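Long-range contacts in vaginolysin (Gardnerella vaginalis, PDB 5IMY), which is a secreted toxin of the cholesterol-dependent cytolysin family that probably binds cholesterol in host membranes and lyses cells by forming pores: residues N59-V65 against T372-R378; N379-D385 against F427-F433. One frame throughout, in Å; residues are numbered along the deposited sequence. Where two conformers were deposited one is given.

In the fold
Both contacts draw on one long, interrupted strand, 363-389, and show how a single strand can serve two parts of an elongated toxin. In contact 1 its residues T372-R378 pair with N59-V65; immediately afterwards N379-D385 take F427-F433 as partner in contact 2. The centres lie about 23 Å apart, yet the two touch where the strand changes partner, with G60 CA 4.3 Å from N379 OD1. Contact 2 lies farther out, its centre about 43 Å from that of the chain against about 23 Å for contact 1. It belongs to the C-terminal beta sandwich, which in relatives is the membrane-binding domain; contact 1 belongs to the extended sheet leading to it.

Contact 1 (N59-V65 against T372-R378); sequences NGEFVVV and TKVSSYR
The Y377 ring carries F62 CB over one face, a CH-pi contact in which the carbon stands 4.1 Å from the centroid of the Y377 ring. The F62 ring is tilted by 47° against it, an oblique pair rather than a stack, and the two side chains run side by side in the same direction. Y377 was modelled in two conformers, so these details hold for one of them, and the very close approach of its hydroxyl to F62 is doubtful. The other flat group is the R378 guanidinium. N59 ND2 lies at its edge, 3.8 Å from R378 NH1, though N59 is poorly ordered, while the backbone N of E61 sits over one face.

E61 stretches alongside S376, its OE2 3.7 Å from S376 OG. E61 OE2 is also 4.3 Å from R378 NH2, but well out of the guanidinium plane, so charge attraction acts without a salt bridge. Farther along, V63 CG1 meets V374 CG2 at 3.6 Å, and V65 CG1 lies 4.0 Å from V374 CG2. That branch of V374 is anti to the backbone N, which leans it toward V63 and V65 of the partner strand. K274 packs against E61, S376 and V374.

Strand 62-76 here pairs antiparallel with the long strand 363-389, in the extended mixed sheet that leads toward the beta sandwich: F62 with Y377 and V64 with S375 each exchange two hydrogen bonds. The bond from V64 N to S375 O, 2.8 Å long, is nearly straight at 170°. N49 of a second subunit packs on both F62 and Y377.

The chemistry is thus divided: F62 and Y377 share one face with V64 and S375, V63, V65, V374 and S376 the other, and a loose charged pair, E61 and R378, sits where both segments leave the strand. Backbone bonds fix the alignment; the charges probably add only diffuse attraction.

Contact 2 (N379-D385 against F427-F433); sequences NGYLTLD and FNTTIQF
D385 and N428 face each other across a non-hydrogen-bonded pair; the register places both on one face, and with CG anti to the backbone N (chi1 -164° and -165°) carboxylate and amide come within bonding distance. From there N428 ND2 donates to D385 OD1 over 2.9 Å. The acceptor lies close to the amide plane of N428, but the donor comes from above the carboxylate, 60° out of its plane. The other oxygen of D385, OD2, is held in a salt bridge by R387.

Along the same face T383 and T430 lie side by side, with the OG1 of T383 turned over the CG2 methyl of T430 while it hydrogen-bonds to Q469 on the neighbouring strand 469-475. Y381 and Q432 run next to each other in the same way, although their modelled approach is too close to be trusted.

The opposite face is largely apolar. L382 CB sits at the edge of the F433 ring, in its plane, 3.6 Å from F433 CE2. The terminal methyl of I431 touches both leucines: I431 CD1 is 4.0 Å from L382 CD2, and L384 CD1 approaches I431 CD1 to 4.1 Å. T429 adds its methyl, with L384 CD1 4.0 Å from T429 CG2. Beyond the two strands, L382 touches I442, and F433 meets W398 edge-to-face; both partners lie in the four-stranded sheet, so this face looks into the core of the beta sandwich.

G380, L382 and L384 each exchange two backbone hydrogen bonds with F433, I431 and T429 respectively, such as L384 N to T429 O at 2.8 Å.

What follows is a two-faced strand pair: hydrocarbon packs into the sandwich, and polar groups line the other side. There D385 is shared between an amide and a guanidinium, a setting that would probably favour its ionised form.

Contact 1 (N59-V65 against T372-R378)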
loop_
_atom_site.group_PDB
_atom_site.type_symbol
_atom_site.label_atom_id
_atom_site.label_comp_id
_atom_site.label_asym_id
_atom_site.label_seq_id
_atom_site.Cartn_x
_atom_site.Cartn_y
_atom_site.Cartn_z
ATOM N N ASN A 59 0.277 -3.327 23.773
ATOM C CA ASN A 59 0.380 -2.082 24.532
ATOM C C ASN A 59 0.376 -0.875 23.598
ATOM O O ASN A 59 -0.695 -0.362 23.257
ATOM C CB ASN A 59 1.610 -2.085 25.463
ATOM C CG ASN A 59 2.905 -2.515 24.778
ATOM O OD1 ASN A 59 2.906 -3.320 23.856
ATOM N ND2 ASN A 59 4.023 -1.984 25.258
ATOM N N GLY A 60 1.549 -0.407 23.176
ATOM C CA GLY A 60 1.613 0.574 22.111
ATOM C C GLY A 60 1.576 -0.123 20.768
ATOM O O GLY A 60 0.515 -0.583 20.337
ATOM N N GLU A 61 2.737 -0.201 20.112
ATOM C CA GLU A 61 2.972 -1.023 18.927
ATOM C C GLU A 61 1.697 -1.445 18.200
ATOM O O GLU A 61 0.997 -2.361 18.645
ATOM C CB GLU A 61 3.767 -2.272 19.320
ATOM C CG GLU A 61 4.796 -2.698 18.290
ATOM C CD GLU A 61 5.428 -4.036 18.617
ATOM O OE1 GLU A 61 4.850 -4.786 19.433
ATOM O OE2 GLU A 61 6.504 -4.338 18.061
ATOM N N PHE A 62 1.388 -0.788 17.085
ATOM C CA PHE A 62 0.254 -1.164 16.245
ATOM C C PHE A 62 0.757 -2.108 15.161
ATOM O O PHE A 62 1.465 -1.685 14.243
ATOM C CB PHE A 62 -0.406 0.071 15.640
ATOM C CG PHE A 62 -1.574 -0.242 14.746
ATOM C CD1 PHE A 62 -2.704 -0.857 15.254
ATOM C CD2 PHE A 62 -1.544 0.086 13.403
ATOM C CE1 PHE A 62 -3.778 -1.145 14.440
ATOM C CE2 PHE A 62 -2.618 -0.197 12.582
ATOM C CZ PHE A 62 -3.737 -0.815 13.102
ATOM N N VAL A 63 0.380 -3.381 15.258
ATOM C CA VAL A 63 0.909 -4.433 14.394
ATOM C C VAL A 63 -0.122 -4.763 13.323
ATOM O O VAL A 63 -1.296 -5.000 13.630
ATOM C CB VAL A 63 1.263 -5.688 15.210
ATOM C CG1 VAL A 63 1.907 -6.749 14.321
ATOM C CG2 VAL A 63 2.182 -5.329 16.373
ATOM N N VAL A 64 0.320 -4.783 12.066
ATOM C CA VAL A 64 -0.486 -5.240 10.939
ATOM C C VAL A 64 0.148 -6.508 10.388
ATOM O O VAL A 64 1.368 -6.562 10.190
ATOM C CB VAL A 64 -0.595 -4.166 9.841
ATOM C CG1 VAL A 64 -1.175 -4.759 8.550
ATOM C CG2 VAL A 64 -1.450 -3.002 10.313
ATOM N N VAL A 65 -0.677 -7.522 10.143
ATOM C CA VAL A 65 -0.266 -8.724 9.427
ATOM C C VAL A 65 -1.093 -8.796 8.152
ATOM O O VAL A 65 -2.312 -8.593 8.187
ATOM C CB VAL A 65 -0.448 -9.994 10.277
ATOM C CG1 VAL A 65 0.336 -9.881 11.577
ATOM C CG2 VAL A 65 -1.923 -10.260 10.566
ATOM N N THR A 372 2.817 -14.365 4.701
ATOM C CA THR A 372 2.429 -13.351 5.671
ATOM C C THR A 372 3.584 -12.385 5.871
ATOM O O THR A 372 4.727 -12.807 6.077
ATOM C CB THR A 372 2.047 -13.973 7.011
ATOM O OG1 THR A 372 0.933 -14.840 6.808
ATOM C CG2 THR A 372 1.668 -12.897 8.022
ATOM N N LYS A 373 3.279 -11.098 5.804
ATOM C CA LYS A 373 4.212 -10.049 6.172
ATOM C C LYS A 373 3.686 -9.325 7.401
ATOM O O LYS A 373 2.507 -9.423 7.750
ATOM C CB LYS A 373 4.418 -9.062 5.022
ATOM C CG LYS A 373 5.425 -9.520 3.985
ATOM C CD LYS A 373 5.589 -8.469 2.902
ATOM C CE LYS A 373 6.311 -9.018 1.690
ATOM N NZ LYS A 373 5.371 -9.211 0.558
ATOM N N VAL A 374 4.577 -8.592 8.060
ATOM C CA VAL A 374 4.253 -7.935 9.319
ATOM C C VAL A 374 4.926 -6.570 9.355
ATOM O O VAL A 374 6.050 -6.406 8.871
ATOM C CB VAL A 374 4.679 -8.797 10.528
ATOM C CG1 VAL A 374 6.201 -8.840 10.660
ATOM C CG2 VAL A 374 4.024 -8.289 11.803
ATOM N N SER A 375 4.229 -5.595 9.930
ATOM C CA SER A 375 4.775 -4.261 10.133
ATOM C C SER A 375 4.143 -3.678 11.386
ATOM O O SER A 375 3.046 -4.072 11.789
ATOM C CB SER A 375 4.517 -3.352 8.925
ATOM O OG SER A 375 5.276 -2.160 9.010
ATOM N N SER A 376 4.845 -2.730 12.003
ATOM C CA SER A 376 4.390 -2.188 13.274
ATOM C C SER A 376 4.924 -0.778 13.466
ATOM O O SER A 376 5.974 -0.417 12.927
ATOM C CB SER A 376 4.842 -3.070 14.443
ATOM O OG SER A 376 6.240 -2.960 14.652
ATOM N N TYR A 377 4.201 0.021 14.247
ATOM C CA TYR A 377 4.722 1.319 14.644
ATOM C C TYR A 377 4.274 1.634 16.061
ATOM O O TYR A 377 3.136 1.348 16.447
ATOM C CB TYR A 377 4.301 2.436 13.678
ATOM C CG TYR A 377 2.817 2.573 13.421
ATOM C CD1 TYR A 377 1.969 3.119 14.375
ATOM C CD2 TYR A 377 2.271 2.193 12.202
ATOM C CE1 TYR A 377 0.614 3.258 14.133
ATOM C CE2 TYR A 377 0.920 2.329 11.951
ATOM C CZ TYR A 377 0.097 2.865 12.918
ATOM O OH TYR A 377 -1.250 3.000 12.669
ATOM N N ARG A 378 5.193 2.214 16.826
ATOM C CA ARG A 378 4.987 2.551 18.229
ATOM C C ARG A 378 4.643 4.033 18.328
ATOM O O ARG A 378 5.442 4.887 17.926
ATOM C CB ARG A 378 6.229 2.224 19.057
ATOM C CG ARG A 378 6.095 2.534 20.545
ATOM C CD ARG A 378 7.297 2.031 21.337
ATOM N NE ARG A 378 7.591 0.629 21.052
ATOM C CZ ARG A 378 6.982 -0.404 21.628
ATOM N NH1 ARG A 378 6.032 -0.205 22.534
ATOM N NH2 ARG A 378 7.323 -1.641 21.295
#

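Contact 2 (N379-D385 against F427-F433)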
loop_
_atom_site.group_PDB
_atom_site.type_symbol
_atom_site.label_atom_id
_atom_site.label_comp_id
_atom_site.label_asym_id
_atom_site.label_seq_id
_atom_site.Cartn_x
_atom_site.Cartn_y
_atom_site.Cartn_z
ATOM N N ASN A 379 3.458 4.333 18.853
ATOM C CA ASN A 379 3.024 5.719 18.959
ATOM C C ASN A 379 3.946 6.497 19.892
ATOM O O ASN A 379 4.564 5.937 20.802
ATOM C CB ASN A 379 1.578 5.788 19.457
ATOM C CG ASN A 379 1.377 5.085 20.785
ATOM O OD1 ASN A 379 2.337 4.745 21.477
ATOM N ND2 ASN A 379 0.118 4.866 21.150
ATOM N N GLY A 380 4.037 7.810 19.654
ATOM C CA GLY A 380 4.902 8.680 20.417
ATOM C C GLY A 380 4.120 9.791 21.104
ATOM O O GLY A 380 2.930 10.008 20.842
ATOM N N TYR A 381 4.814 10.503 21.992
ATOM C CA TYR A 381 4.205 11.537 22.816
ATOM C C TYR A 381 5.002 12.832 22.718
ATOM O O TYR A 381 6.236 12.811 22.686
ATOM C CB TYR A 381 4.119 11.091 24.284
ATOM C CG TYR A 381 3.272 9.857 24.504
ATOM C CD1 TYR A 381 1.927 9.962 24.827
ATOM C CD2 TYR A 381 3.819 8.584 24.392
ATOM C CE1 TYR A 381 1.149 8.839 25.033
ATOM C CE2 TYR A 381 3.047 7.453 24.595
ATOM C CZ TYR A 381 1.712 7.588 24.913
ATOM O OH TYR A 381 0.935 6.470 25.117
ATOM N N LEU A 382 4.286 13.956 22.677
ATOM C CA LEU A 382 4.880 15.289 22.706
ATOM C C LEU A 382 4.323 16.043 23.903
ATOM O O LEU A 382 3.103 16.179 24.037
ATOM C CB LEU A 382 4.589 16.059 21.414
ATOM C CG LEU A 382 4.904 17.560 21.454
ATOM C CD1 LEU A 382 6.389 17.797 21.667
ATOM C CD2 LEU A 382 4.431 18.251 20.187
ATOM N N THR A 383 5.211 16.541 24.758
ATOM C CA THR A 383 4.830 17.270 25.961
ATOM C C THR A 383 5.252 18.727 25.831
ATOM O O THR A 383 6.402 19.015 25.485
ATOM C CB THR A 383 5.469 16.633 27.202
ATOM O OG1 THR A 383 4.832 15.379 27.480
ATOM C CG2 THR A 383 5.352 17.545 28.429
ATOM N N LEU A 384 4.324 19.637 26.106
ATOM C CA LEU A 384 4.588 21.070 26.084
ATOM C C LEU A 384 4.450 21.622 27.496
ATOM O O LEU A 384 3.419 21.421 28.145
ATOM C CB LEU A 384 3.620 21.797 25.148
ATOM C CG LEU A 384 3.315 21.156 23.794
ATOM C CD1 LEU A 384 2.124 21.858 23.161
ATOM C CD2 LEU A 384 4.519 21.208 22.869
ATOM N N ASP A 385 5.484 22.317 27.966
ATOM C CA ASP A 385 5.465 22.956 29.280
ATOM C C ASP A 385 5.844 24.420 29.099
ATOM O O ASP A 385 6.993 24.730 28.769
ATOM C CB ASP A 385 6.416 22.259 30.254
ATOM C CG ASP A 385 6.149 22.638 31.698
ATOM O OD1 ASP A 385 4.977 22.908 32.036
ATOM O OD2 ASP A 385 7.110 22.663 32.497
ATOM N N PHE A 427 1.022 26.408 31.316
ATOM C CA PHE A 427 0.230 25.548 30.453
ATOM C C PHE A 427 1.010 24.267 30.205
ATOM O O PHE A 427 2.162 24.316 29.763
ATOM C CB PHE A 427 -0.094 26.251 29.130
ATOM C CG PHE A 427 -0.714 25.352 28.097
ATOM C CD1 PHE A 427 -2.086 25.167 28.048
ATOM C CD2 PHE A 427 0.078 24.700 27.165
ATOM C CE1 PHE A 427 -2.655 24.345 27.094
ATOM C CE2 PHE A 427 -0.485 23.877 26.210
ATOM C CZ PHE A 427 -1.853 23.699 26.174
ATOM N N ASN A 428 0.389 23.128 30.505
ATOM C CA ASN A 428 1.028 21.831 30.346
ATOM C C ASN A 428 0.071 20.879 29.646
ATOM O O ASN A 428 -1.134 20.887 29.915
ATOM C CB ASN A 428 1.454 21.247 31.698
ATOM C CG ASN A 428 2.421 20.090 31.555
ATOM O OD1 ASN A 428 2.022 18.926 31.552
ATOM N ND2 ASN A 428 3.706 20.407 31.431
ATOM N N THR A 429 0.612 20.062 28.746
ATOM C CA THR A 429 -0.190 19.082 28.029
ATOM C C THR A 429 0.740 18.143 27.280
ATOM O O THR A 429 1.864 18.514 26.927
ATOM C CB THR A 429 -1.165 19.749 27.047
ATOM O OG1 THR A 429 -2.021 18.754 26.471
ATOM C CG2 THR A 429 -0.412 20.469 25.932
ATOM N N THR A 430 0.256 16.928 27.039
ATOM C CA THR A 430 0.962 15.941 26.239
ATOM C C THR A 430 0.081 15.534 25.066
ATOM O O THR A 430 -1.139 15.406 25.209
ATOM C CB THR A 430 1.339 14.707 27.069
ATOM O OG1 THR A 430 0.201 13.850 27.207
ATOM C CG2 THR A 430 1.830 15.116 28.453
ATOM N N ILE A 431 0.702 15.340 23.906
ATOM C CA ILE A 431 -0.003 15.002 22.675
ATOM C C ILE A 431 0.423 13.607 22.241
ATOM O O ILE A 431 1.604 13.258 22.326
ATOM C CB ILE A 431 0.282 16.030 21.560
ATOM C CG1 ILE A 431 -0.118 17.437 22.012
ATOM C CG2 ILE A 431 -0.469 15.661 20.284
ATOM C CD1 ILE A 431 0.566 18.544 21.237
ATOM N N GLN A 432 -0.540 12.816 21.777
ATOM C CA GLN A 432 -0.275 11.477 21.267
ATOM C C GLN A 432 -0.188 11.502 19.748
ATOM O O GLN A 432 -0.962 12.195 19.080
ATOM C CB GLN A 432 -1.365 10.495 21.698
ATOM C CG GLN A 432 -0.945 9.575 22.824
ATOM C CD GLN A 432 -1.872 8.388 22.989
ATOM O OE1 GLN A 432 -2.445 7.893 22.019
ATOM N NE2 GLN A 432 -2.023 7.924 24.225
ATOM N N PHE A 433 0.757 10.737 19.206
ATOM C CA PHE A 433 0.972 10.655 17.768
ATOM C C PHE A 433 1.042 9.199 17.343
ATOM O O PHE A 433 1.768 8.407 17.952
ATOM C CB PHE A 433 2.260 11.373 17.357
ATOM C CG PHE A 433 2.173 12.864 17.435
ATOM C CD1 PHE A 433 1.422 13.573 16.513
ATOM C CD2 PHE A 433 2.844 13.562 18.424
ATOM C CE1 PHE A 433 1.337 14.947 16.579
ATOM C CE2 PHE A 433 2.764 14.940 18.493
ATOM C CZ PHE A 433 2.009 15.633 17.569
#